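PDB 4NES: UDP-N-acetylglucosamine 2-epimerase, which probably catalyses the reversible epimerisation at C-2 of UDP-N-acetylglucosamine to UDP-N-acetylmannosamine, the activated donor of ManNAc residues. Local coordinates for residues Asn178-Phe192 against Ile266-Asn280. Numbering follows the deposited sequence.
Sequences NLKIAEKNENVRAFF and IEPVGYLEFLMLEKN. With UDP (uridine-5'-diphosphate), chain C.
Leu-272 and Met-276, one helical turn apart, are knobs that enter holes in the bent pair of helices 178-183 and 186-192, a worked example of a short helix gripped by two helices joined by a short turn. The two backbones come closest at Ala-182, where a lone methyl meets Leu-272: its CB lies 3.5 Å from Leu-272 O, and the axes of 178-183 and 271-280 cross at -92°. Leu-272 fits among Asn-178, Ile-181, Ala-182 and Val-188. Selenomethionine Met-276, bent at chi2 and chi3, lays CG 3.7 Å from Val-188 CG1 and sets its terminal methyl over a face of the Arg-189 guanidinium. Phe-192 brings CE1 to 3.6 Å from Met-276 O and CZ against Asn-280 CB. With CG swung away from the backbone N (chi1 155°), the Phe-191 ring takes Glu-273 CG over one face in a CH-pi contact, 3.8 Å from the centroid, while Val-269 CG1 approaches obliquely.

The outer margin is looser and wetter. Glu-183 OE2 and Lys-279 NZ stay 4.1 Å apart, beyond a salt bridge, and one water joins Arg-189 NH2 to Asn-280 OD1.

On the side turned to the nucleotide, Val-269 N and O pair with uracil O4 and N3 in this GT-B enzyme, and Phe-274 CD1 lies 3.3 Å from UDP C4. Replacing Phe-274 with an alanine is likely to bare one face of the uracil, which could then tilt more about its Val-269 bonds. The chemistry suggests a division of labour: mostly apolar packing with few polar links on one side, backbone hydrogen bonds and an aromatic face for uracil on the other.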
ATOM      1  N   ASN A 178       3.782 -10.178  32.194  1.00 15.40           N
ATOM      2  CA  ASN A 178       4.604  -9.144  32.840  1.00 12.62           C
ATOM      3  C   ASN A 178       4.033  -8.443  34.084  1.00 17.68           C
ATOM      4  O   ASN A 178       4.800  -7.877  34.869  1.00 13.16           O
ATOM      5  CB  ASN A 178       5.068  -8.099  31.816  1.00 12.65           C
ATOM      6  CG  ASN A 178       6.028  -8.675  30.793  1.00 15.96           C
ATOM      7  OD1 ASN A 178       7.205  -8.894  31.082  1.00 17.14           O
ATOM      8  ND2 ASN A 178       5.527  -8.935  29.595  1.00 14.24           N
ATOM      9  N   LEU A 179       2.713  -8.457  34.270  1.00 18.17           N
ATOM     10  CA  LEU A 179       2.146  -7.788  35.445  1.00 16.02           C
ATOM     11  C   LEU A 179       2.653  -8.427  36.732  1.00 16.38           C
ATOM     12  O   LEU A 179       3.064  -7.723  37.644  1.00 13.73           O
ATOM     13  CB  LEU A 179       0.611  -7.780  35.415  1.00 21.51           C
ATOM     14  CG  LEU A 179      -0.133  -6.496  35.812  1.00 30.98           C
ATOM     15  CD1 LEU A 179      -1.464  -6.843  36.466  1.00 31.02           C
ATOM     16  CD2 LEU A 179       0.689  -5.584  36.709  1.00 30.60           C
ATOM     17  N   LYS A 180       2.655  -9.751  36.817  1.00 16.49           N
ATOM     18  CA  LYS A 180       3.138 -10.367  38.051  1.00 22.36           C
ATOM     19  C   LYS A 180       4.647 -10.155  38.246  1.00 16.72           C
ATOM     20  O   LYS A 180       5.097  -9.995  39.377  1.00 22.51           O
ATOM     21  CB  LYS A 180       2.734 -11.846  38.168  1.00 28.83           C
ATOM     22  CG  LYS A 180       3.407 -12.784  37.189  1.00 35.97           C
ATOM     23  CD  LYS A 180       3.063 -14.244  37.500  1.00 40.21           C
ATOM     24  CE  LYS A 180       1.955 -14.776  36.592  1.00 41.65           C
ATOM     25  NZ  LYS A 180       1.680 -16.228  36.805  1.00 47.35           N
ATOM     26  N   ILE A 181       5.409 -10.106  37.152  1.00 16.82           N
ATOM     27  CA  ILE A 181       6.832  -9.755  37.232  1.00 16.95           C
ATOM     28  C   ILE A 181       7.013  -8.352  37.812  1.00 14.85           C
ATOM     29  O   ILE A 181       7.816  -8.136  38.726  1.00 16.36           O
ATOM     30  CB  ILE A 181       7.524  -9.807  35.858  1.00 17.99           C
ATOM     31  CG1 ILE A 181       7.493 -11.229  35.286  1.00 24.31           C
ATOM     32  CG2 ILE A 181       8.959  -9.314  35.961  1.00 22.67           C
ATOM     33  CD1 ILE A 181       8.263 -11.390  33.984  1.00 25.09           C
ATOM     34  N   ALA A 182       6.265  -7.398  37.271  1.00 12.55           N
ATOM     35  CA  ALA A 182       6.307  -6.024  37.750  1.00 13.26           C
ATOM     36  C   ALA A 182       5.958  -5.945  39.237  1.00 15.18           C
ATOM     37  O   ALA A 182       6.683  -5.324  40.023  1.00 19.43           O
ATOM     38  CB  ALA A 182       5.369  -5.159  36.927  1.00 13.40           C
ATOM     39  N   GLU A 183       4.859  -6.593  39.619  1.00 13.81           N
ATOM     40  CA  GLU A 183       4.385  -6.578  40.997  1.00 17.42           C
ATOM     41  C   GLU A 183       5.407  -7.143  41.986  1.00 17.43           C
ATOM     42  O   GLU A 183       5.475  -6.688  43.134  1.00 23.40           O
ATOM     43  CB  GLU A 183       3.072  -7.359  41.109  1.00 18.98           C
ATOM     44  CG  GLU A 183       1.883  -6.706  40.439  1.00 26.34           C
ATOM     45  CD  GLU A 183       0.699  -7.649  40.314  1.00 37.31           C
ATOM     46  OE1 GLU A 183       0.882  -8.871  40.500  1.00 42.49           O
ATOM     47  OE2 GLU A 183      -0.414  -7.171  40.024  1.00 41.82           O
ATOM     48  N   LYS A 184       6.191  -8.128  41.559  1.00 14.90           N
ATOM     49  CA  LYS A 184       7.119  -8.800  42.478  1.00 20.02           C
ATOM     50  C   LYS A 184       8.548  -8.281  42.389  1.00 21.88           C
ATOM     51  O   LYS A 184       9.449  -8.823  43.032  1.00 21.70           O
ATOM     52  CB  LYS A 184       7.120 -10.317  42.263  1.00 26.19           C
ATOM     53  CG  LYS A 184       5.758 -10.975  42.429  1.00 33.29           C
ATOM     54  CD  LYS A 184       4.989 -10.381  43.600  1.00 34.49           C
ATOM     55  CE  LYS A 184       3.626 -11.036  43.751  1.00 38.16           C
ATOM     56  NZ  LYS A 184       3.752 -12.468  44.150  1.00 40.21           N
ATOM     57  N   ASN A 185       8.767  -7.237  41.600  1.00 13.25           N
ATOM     58  CA  ASN A 185      10.100  -6.669  41.487  1.00 11.00           C
ATOM     59  C   ASN A 185      10.269  -5.437  42.356  1.00 10.97           C
ATOM     60  O   ASN A 185       9.526  -4.466  42.225  1.00 11.60           O
ATOM     61  CB  ASN A 185      10.434  -6.316  40.038  1.00 12.17           C
ATOM     62  CG  ASN A 185      11.875  -5.884  39.883  1.00 14.28           C
ATOM     63  OD1 ASN A 185      12.189  -4.692  39.917  1.00 13.61           O
ATOM     64  ND2 ASN A 185      12.770  -6.858  39.750  1.00 16.25           N
ATOM     65  N   GLU A 186      11.257  -5.471  43.245  1.00  9.60           N
ATOM     66  CA  GLU A 186      11.441  -4.379  44.200  1.00 11.44           C
ATOM     67  C   GLU A 186      11.826  -3.058  43.552  1.00 11.81           C
ATOM     68  O   GLU A 186      11.340  -2.014  43.966  1.00 11.21           O
ATOM     69  CB  GLU A 186      12.452  -4.766  45.285  1.00 10.13           C
ATOM     70  CG  GLU A 186      12.499  -3.771  46.454  1.00 11.36           C
ATOM     71  CD  GLU A 186      13.578  -4.101  47.464  1.00 15.14           C
ATOM     72  OE1 GLU A 186      13.627  -5.258  47.921  1.00 17.48           O
ATOM     73  OE2 GLU A 186      14.375  -3.199  47.798  1.00 15.88           O
ATOM     74  N   ASN A 187      12.682  -3.097  42.531  1.00 12.07           N
ATOM     75  CA  ASN A 187      13.037  -1.880  41.810  1.00  9.89           C
ATOM     76  C   ASN A 187      11.820  -1.228  41.138  1.00  9.93           C
ATOM     77  O   ASN A 187      11.683  -0.005  41.150  1.00 11.07           O
ATOM     78  CB  ASN A 187      14.138  -2.150  40.771  1.00 10.09           C
ATOM     79  CG  ASN A 187      15.520  -2.322  41.400  1.00 11.43           C
ATOM     80  OD1 ASN A 187      15.671  -2.265  42.613  1.00 12.38           O
ATOM     81  ND2 ASN A 187      16.535  -2.516  40.563  1.00 14.70           N
ATOM     82  N   VAL A 188      10.939  -2.039  40.560  1.00 10.90           N
ATOM     83  CA  VAL A 188       9.727  -1.502  39.934  1.00 11.18           C
ATOM     84  C   VAL A 188       8.821  -0.857  40.979  1.00 10.37           C
ATOM     85  O   VAL A 188       8.308   0.246  40.775  1.00 12.42           O
ATOM     86  CB  VAL A 188       8.967  -2.586  39.148  1.00  9.87           C
ATOM     87  CG1 VAL A 188       7.689  -2.015  38.557  1.00 12.99           C
ATOM     88  CG2 VAL A 188       9.845  -3.120  38.031  1.00 12.37           C
ATOM     89  N   ARG A 189       8.645  -1.531  42.111  1.00 10.70           N
ATOM     90  CA  ARG A 189       7.842  -0.986  43.200  1.00 12.80           C
ATOM     91  C   ARG A 189       8.426   0.328  43.713  1.00 14.54           C
ATOM     92  O   ARG A 189       7.688   1.269  44.012  1.00 14.65           O
ATOM     93  CB  ARG A 189       7.779  -2.001  44.341  1.00 14.36           C
ATOM     94  CG  ARG A 189       6.999  -1.554  45.564  1.00 30.80           C
ATOM     95  CD  ARG A 189       5.612  -2.180  45.593  1.00 38.76           C
ATOM     96  NE  ARG A 189       4.557  -1.188  45.419  1.00 40.69           N
ATOM     97  CZ  ARG A 189       3.262  -1.480  45.339  1.00 40.48           C
ATOM     98  NH1 ARG A 189       2.858  -2.740  45.416  1.00 44.39           N
ATOM     99  NH2 ARG A 189       2.371  -0.513  45.179  1.00 41.64           N
ATOM    100  N   ALA A 190       9.751   0.394  43.800  1.00 12.24           N
ATOM    101  CA  ALA A 190      10.423   1.608  44.255  1.00 11.28           C
ATOM    102  C   ALA A 190      10.207   2.773  43.287  1.00 11.47           C
ATOM    103  O   ALA A 190       9.966   3.907  43.717  1.00 13.94           O
ATOM    104  CB  ALA A 190      11.909   1.338  44.487  1.00 13.36           C
ATOM    105  N   PHE A 191      10.275   2.500  41.989  1.00 11.03           N
ATOM    106  CA  PHE A 191       9.970   3.522  41.000  1.00 12.89           C
ATOM    107  C   PHE A 191       8.552   4.035  41.205  1.00 14.71           C
ATOM    108  O   PHE A 191       8.318   5.248  41.266  1.00 15.48           O
ATOM    109  CB  PHE A 191      10.083   2.968  39.578  1.00 15.93           C
ATOM    110  CG  PHE A 191       9.245   3.731  38.576  1.00 21.30           C
ATOM    111  CD1 PHE A 191       9.735   4.882  37.984  1.00 27.33           C
ATOM    112  CD2 PHE A 191       7.956   3.309  38.252  1.00 23.23           C
ATOM    113  CE1 PHE A 191       8.967   5.593  37.071  1.00 20.83           C
ATOM    114  CE2 PHE A 191       7.178   4.025  37.359  1.00 28.48           C
ATOM    115  CZ  PHE A 191       7.687   5.163  36.768  1.00 25.11           C
ATOM    116  N   PHE A 192       7.607   3.103  41.295  1.00 13.06           N
ATOM    117  CA  PHE A 192       6.198   3.455  41.433  1.00 15.53           C
ATOM    118  C   PHE A 192       5.993   4.354  42.642  1.00 20.09           C
ATOM    119  O   PHE A 192       5.338   5.388  42.544  1.00 18.72           O
ATOM    120  CB  PHE A 192       5.332   2.200  41.557  1.00 14.35           C
ATOM    121  CG  PHE A 192       3.878   2.495  41.785  1.00 16.76           C
ATOM    122  CD1 PHE A 192       3.031   2.745  40.716  1.00 14.75           C
ATOM    123  CD2 PHE A 192       3.358   2.540  43.071  1.00 17.92           C
ATOM    124  CE1 PHE A 192       1.689   3.028  40.930  1.00 13.53           C
ATOM    125  CE2 PHE A 192       2.023   2.822  43.287  1.00 20.03           C
ATOM    126  CZ  PHE A 192       1.186   3.063  42.214  1.00 17.21           C
ATOM    127  N   ILE A 266       6.376  12.889  33.501  1.00 13.18           N
ATOM    128  CA  ILE A 266       7.484  11.942  33.541  1.00 14.10           C
ATOM    129  C   ILE A 266       7.906  11.578  32.124  1.00 15.53           C
ATOM    130  O   ILE A 266       7.079  11.552  31.204  1.00 13.19           O
ATOM    131  CB  ILE A 266       7.153  10.674  34.388  1.00 10.94           C
ATOM    132  CG1 ILE A 266       6.057   9.833  33.731  1.00 12.97           C
ATOM    133  CG2 ILE A 266       6.752  11.069  35.806  1.00 15.46           C
ATOM    134  CD1 ILE A 266       5.777   8.527  34.470  1.00 15.87           C
ATOM    135  N   GLU A 267       9.199  11.347  31.945  1.00 13.28           N
ATOM    136  CA  GLU A 267       9.718  10.820  30.695  1.00 13.62           C
ATOM    137  C   GLU A 267       9.150   9.418  30.513  1.00 11.80           C
ATOM    138  O   GLU A 267       8.780   8.762  31.500  1.00 14.72           O
ATOM    139  CB  GLU A 267      11.243  10.735  30.746  1.00 14.77           C
ATOM    140  CG  GLU A 267      11.954  12.033  31.060  1.00 31.27           C
ATOM    141  CD  GLU A 267      13.457  11.832  31.190  1.00 40.57           C
ATOM    142  OE1 GLU A 267      14.093  11.430  30.191  1.00 44.30           O
ATOM    143  OE2 GLU A 267      13.995  12.066  32.294  1.00 45.93           O
ATOM    144  N   PRO A 268       9.085   8.944  29.259  1.00 10.68           N
ATOM    145  CA  PRO A 268       8.616   7.585  28.982  1.00 10.05           C
ATOM    146  C   PRO A 268       9.334   6.559  29.860  1.00 11.46           C
ATOM    147  O   PRO A 268      10.555   6.643  30.048  1.00 12.72           O
ATOM    148  CB  PRO A 268       8.979   7.394  27.509  1.00 10.47           C
ATOM    149  CG  PRO A 268       8.856   8.767  26.933  1.00 14.18           C
ATOM    150  CD  PRO A 268       9.381   9.686  28.016  1.00 12.45           C
ATOM    151  N   VAL A 269       8.575   5.607  30.398  1.00  9.98           N
ATOM    152  CA  VAL A 269       9.133   4.578  31.280  1.00 11.51           C
ATOM    153  C   VAL A 269       9.037   3.190  30.662  1.00  9.03           C
ATOM    154  O   VAL A 269       8.372   2.986  29.645  1.00 10.07           O
ATOM    155  CB  VAL A 269       8.439   4.575  32.661  1.00  9.96           C
ATOM    156  CG1 VAL A 269       8.612   5.924  33.345  1.00 13.11           C
ATOM    157  CG2 VAL A 269       6.961   4.214  32.512  1.00 13.72           C
ATOM    158  N   GLY A 270       9.707   2.222  31.285  1.00  9.38           N
ATOM    159  CA  GLY A 270       9.686   0.842  30.824  1.00  7.90           C
ATOM    160  C   GLY A 270       8.315   0.211  30.992  1.00  9.35           C
ATOM    161  O   GLY A 270       7.440   0.764  31.668  1.00  9.96           O
ATOM    162  N   TYR A 271       8.125  -0.942  30.359  1.00  9.24           N
ATOM    163  CA  TYR A 271       6.833  -1.622  30.380  1.00  9.12           C
ATOM    164  C   TYR A 271       6.399  -2.041  31.786  1.00  8.38           C
ATOM    165  O   TYR A 271       5.236  -1.897  32.155  1.00  9.60           O
ATOM    166  CB  TYR A 271       6.875  -2.834  29.458  1.00 10.38           C
ATOM    167  CG  TYR A 271       5.523  -3.423  29.151  1.00  8.71           C
ATOM    168  CD1 TYR A 271       4.474  -2.620  28.747  1.00 10.07           C
ATOM    169  CD2 TYR A 271       5.307  -4.799  29.250  1.00 10.90           C
ATOM    170  CE1 TYR A 271       3.237  -3.158  28.449  1.00 11.59           C
ATOM    171  CE2 TYR A 271       4.067  -5.346  28.951  1.00 11.54           C
ATOM    172  CZ  TYR A 271       3.037  -4.510  28.554  1.00 11.85           C
ATOM    173  OH  TYR A 271       1.802  -5.040  28.252  1.00 13.59           O
ATOM    174  N   LEU A 272       7.332  -2.557  32.576  1.00  8.99           N
ATOM    175  CA  LEU A 272       6.989  -3.006  33.922  1.00  8.88           C
ATOM    176  C   LEU A 272       6.506  -1.839  34.775  1.00 10.12           C
ATOM    177  O   LEU A 272       5.493  -1.926  35.488  1.00  9.28           O
ATOM    178  CB  LEU A 272       8.188  -3.685  34.588  1.00  9.06           C
ATOM    179  CG  LEU A 272       8.737  -4.895  33.847  1.00  9.81           C
ATOM    180  CD1 LEU A 272       9.965  -5.423  34.584  1.00 14.82           C
ATOM    181  CD2 LEU A 272       7.683  -5.982  33.723  1.00 12.02           C
ATOM    182  N   GLU A 273       7.240  -0.739  34.689  1.00  9.64           N
ATOM    183  CA  GLU A 273       6.882   0.478  35.388  1.00  7.85           C
ATOM    184  C   GLU A 273       5.522   1.002  34.918  1.00  9.77           C
ATOM    185  O   GLU A 273       4.678   1.394  35.730  1.00  9.64           O
ATOM    186  CB  GLU A 273       7.979   1.526  35.174  1.00 10.89           C
ATOM    187  CG  GLU A 273       9.290   1.206  35.906  1.00 14.14           C
ATOM    188  CD  GLU A 273      10.158   0.195  35.184  1.00 16.17           C
ATOM    189  OE1 GLU A 273       9.914  -0.096  33.990  1.00 14.62           O
ATOM    190  OE2 GLU A 273      11.102  -0.320  35.819  1.00 19.82           O
ATOM    191  N   PHE A 274       5.303   1.000  33.605  1.00  8.46           N
ATOM    192  CA  PHE A 274       4.057   1.542  33.083  1.00  8.41           C
ATOM    193  C   PHE A 274       2.851   0.682  33.451  1.00  8.01           C
ATOM    194  O   PHE A 274       1.781   1.211  33.752  1.00  8.95           O
ATOM    195  CB  PHE A 274       4.125   1.782  31.573  1.00  8.40           C
ATOM    196  CG  PHE A 274       3.079   2.733  31.095  1.00  8.91           C
ATOM    197  CD1 PHE A 274       3.176   4.080  31.401  1.00 10.78           C
ATOM    198  CD2 PHE A 274       1.974   2.283  30.387  1.00 11.66           C
ATOM    199  CE1 PHE A 274       2.197   4.974  30.992  1.00 11.30           C
ATOM    200  CE2 PHE A 274       0.998   3.180  29.968  1.00 10.53           C
ATOM    201  CZ  PHE A 274       1.116   4.521  30.282  1.00 10.02           C
ATOM    202  N   LEU A 275       3.014  -0.640  33.434  1.00  9.38           N
ATOM    203  CA  LEU A 275       1.935  -1.528  33.856  1.00  8.48           C
ATOM    204  C   LEU A 275       1.510  -1.229  35.285  1.00  9.89           C
ATOM    205  O   LEU A 275       0.326  -1.237  35.603  1.00  9.08           O
ATOM    206  CB  LEU A 275       2.368  -2.992  33.767  1.00  9.95           C
ATOM    207  CG  LEU A 275       2.402  -3.594  32.368  1.00 10.20           C
ATOM    208  CD1 LEU A 275       3.033  -4.975  32.463  1.00  9.54           C
ATOM    209  CD2 LEU A 275       1.001  -3.689  31.773  1.00 11.25           C
HETATM  210  N   MSE A 276       2.476  -0.947  36.152  1.00  9.42           N
HETATM  211  CA  MSE A 276       2.148  -0.562  37.513  1.00 10.03           C
HETATM  212  C   MSE A 276       1.377   0.754  37.579  1.00  9.35           C
HETATM  213  O   MSE A 276       0.415   0.883  38.338  1.00 10.03           O
HETATM  214  CB  MSE A 276       3.420  -0.489  38.358  1.00 14.76           C
HETATM  215  CG  MSE A 276       4.007  -1.846  38.708  1.00 19.26           C
HETATM  216 SE   MSE A 276       2.769  -2.947  39.736  1.00 35.84          SE
HETATM  217  CE  MSE A 276       2.585  -1.798  41.298  1.00 42.89           C
ATOM    218  N   LEU A 277       1.784   1.728  36.776  1.00 10.65           N
ATOM    219  CA  LEU A 277       1.038   2.975  36.727  1.00  9.68           C
ATOM    220  C   LEU A 277      -0.387   2.750  36.215  1.00 10.67           C
ATOM    221  O   LEU A 277      -1.332   3.323  36.741  1.00 10.30           O
ATOM    222  CB  LEU A 277       1.760   4.005  35.861  1.00 12.08           C
ATOM    223  CG  LEU A 277       3.059   4.555  36.451  1.00 12.69           C
ATOM    224  CD1 LEU A 277       3.763   5.377  35.396  1.00 16.84           C
ATOM    225  CD2 LEU A 277       2.782   5.401  37.697  1.00 14.41           C
ATOM    226  N   GLU A 278      -0.549   1.913  35.194  1.00  9.20           N
ATOM    227  CA  GLU A 278      -1.890   1.639  34.683  1.00 10.18           C
ATOM    228  C   GLU A 278      -2.747   0.926  35.718  1.00  9.10           C
ATOM    229  O   GLU A 278      -3.893   1.326  35.975  1.00 10.22           O
ATOM    230  CB  GLU A 278      -1.822   0.774  33.429  1.00  9.34           C
ATOM    231  CG  GLU A 278      -1.224   1.462  32.222  1.00 10.56           C
ATOM    232  CD  GLU A 278      -1.085   0.521  31.054  1.00 14.09           C
ATOM    233  OE1 GLU A 278      -0.655  -0.627  31.256  1.00 15.10           O
ATOM    234  OE2 GLU A 278      -1.416   0.924  29.924  1.00 14.97           O
ATOM    235  N   LYS A 279      -2.194  -0.137  36.304  1.00  8.98           N
ATOM    236  CA  LYS A 279      -2.960  -0.990  37.195  1.00 11.54           C
ATOM    237  C   LYS A 279      -3.517  -0.195  38.367  1.00 12.02           C
ATOM    238  O   LYS A 279      -4.623  -0.458  38.840  1.00 13.46           O
ATOM    239  CB  LYS A 279      -2.083  -2.131  37.718  1.00 10.97           C
ATOM    240  CG  LYS A 279      -2.827  -3.111  38.618  1.00 15.64           C
ATOM    241  CD  LYS A 279      -1.902  -4.163  39.205  1.00 28.12           C
ATOM    242  CE  LYS A 279      -2.683  -5.134  40.083  1.00 26.10           C
ATOM    243  NZ  LYS A 279      -3.217  -4.484  41.309  1.00 36.75           N
ATOM    244  N   ASN A 280      -2.753   0.791  38.820  1.00 10.46           N
ATOM    245  CA  ASN A 280      -3.108   1.523  40.029  1.00 12.05           C
ATOM    246  C   ASN A 280      -3.805   2.865  39.802  1.00 14.90           C
ATOM    247  O   ASN A 280      -4.126   3.569  40.750  1.00 13.99           O
ATOM    248  CB  ASN A 280      -1.870   1.701  40.911  1.00 12.05           C
ATOM    249  CG  ASN A 280      -1.396   0.395  41.508  1.00 12.88           C
ATOM    250  OD1 ASN A 280      -1.968  -0.086  42.486  1.00 18.90           O
ATOM    251  ND2 ASN A 280      -0.357  -0.195  40.926  1.00 14.09           N
TER
HETATM  252  N1  UDP C 401       4.069   2.181  27.380  1.00  8.56           N
HETATM  253  C2  UDP C 401       5.179   2.026  28.141  1.00  9.18           C
HETATM  254  N3  UDP C 401       5.699   3.090  28.791  1.00  8.77           N
HETATM  255  C4  UDP C 401       5.155   4.324  28.712  1.00  9.76           C
HETATM  256  C5  UDP C 401       4.008   4.523  27.932  1.00  9.33           C
HETATM  257  C6  UDP C 401       3.489   3.410  27.260  1.00  8.40           C
HETATM  258  O2  UDP C 401       5.715   0.920  28.245  1.00  9.59           O
HETATM  259  O4  UDP C 401       5.737   5.387  29.396  1.00 11.05           O
HETATM  260  C1' UDP C 401       3.482   1.071  26.609  1.00  8.82           C
HETATM  261  C2' UDP C 401       2.121   0.696  26.881  1.00  7.98           C
HETATM  262  O2' UDP C 401       2.049  -0.106  28.039  1.00 10.09           O
HETATM  263  C3' UDP C 401       1.703   0.027  25.642  1.00  8.45           C
HETATM  264  C4' UDP C 401       2.510   0.661  24.609  1.00  8.06           C
HETATM  265  O4' UDP C 401       3.427   1.510  25.253  1.00  8.79           O
HETATM  266  O3' UDP C 401       1.938  -1.354  25.631  1.00  9.73           O
HETATM  267  C5' UDP C 401       1.723   1.510  23.669  1.00 10.60           C
HETATM  268  O5' UDP C 401       2.551   2.204  22.768  1.00  9.80           O
HETATM  269  PA  UDP C 401       2.181   3.635  22.196  1.00  9.19           P
HETATM  270  O1A UDP C 401       3.463   4.430  22.070  1.00 12.00           O
HETATM  271  O2A UDP C 401       1.176   4.295  23.116  1.00  9.84           O
HETATM  272  O3A UDP C 401       1.618   3.451  20.734  1.00  9.47           O
HETATM  273  PB  UDP C 401       0.264   2.936  20.133  1.00  7.66           P
HETATM  274  O1B UDP C 401      -0.235   1.738  20.926  1.00 10.49           O
HETATM  275  O2B UDP C 401      -0.727   4.071  20.128  1.00  8.28           O
HETATM  276  O3B UDP C 401       0.662   2.567  18.731  1.00  8.93           O
HETATM  277  O   HOH W   1      12.122   0.277  37.923  1.00 33.57           O
HETATM  278  O   HOH W   2      -0.235  -0.518  44.803  1.00 45.17           O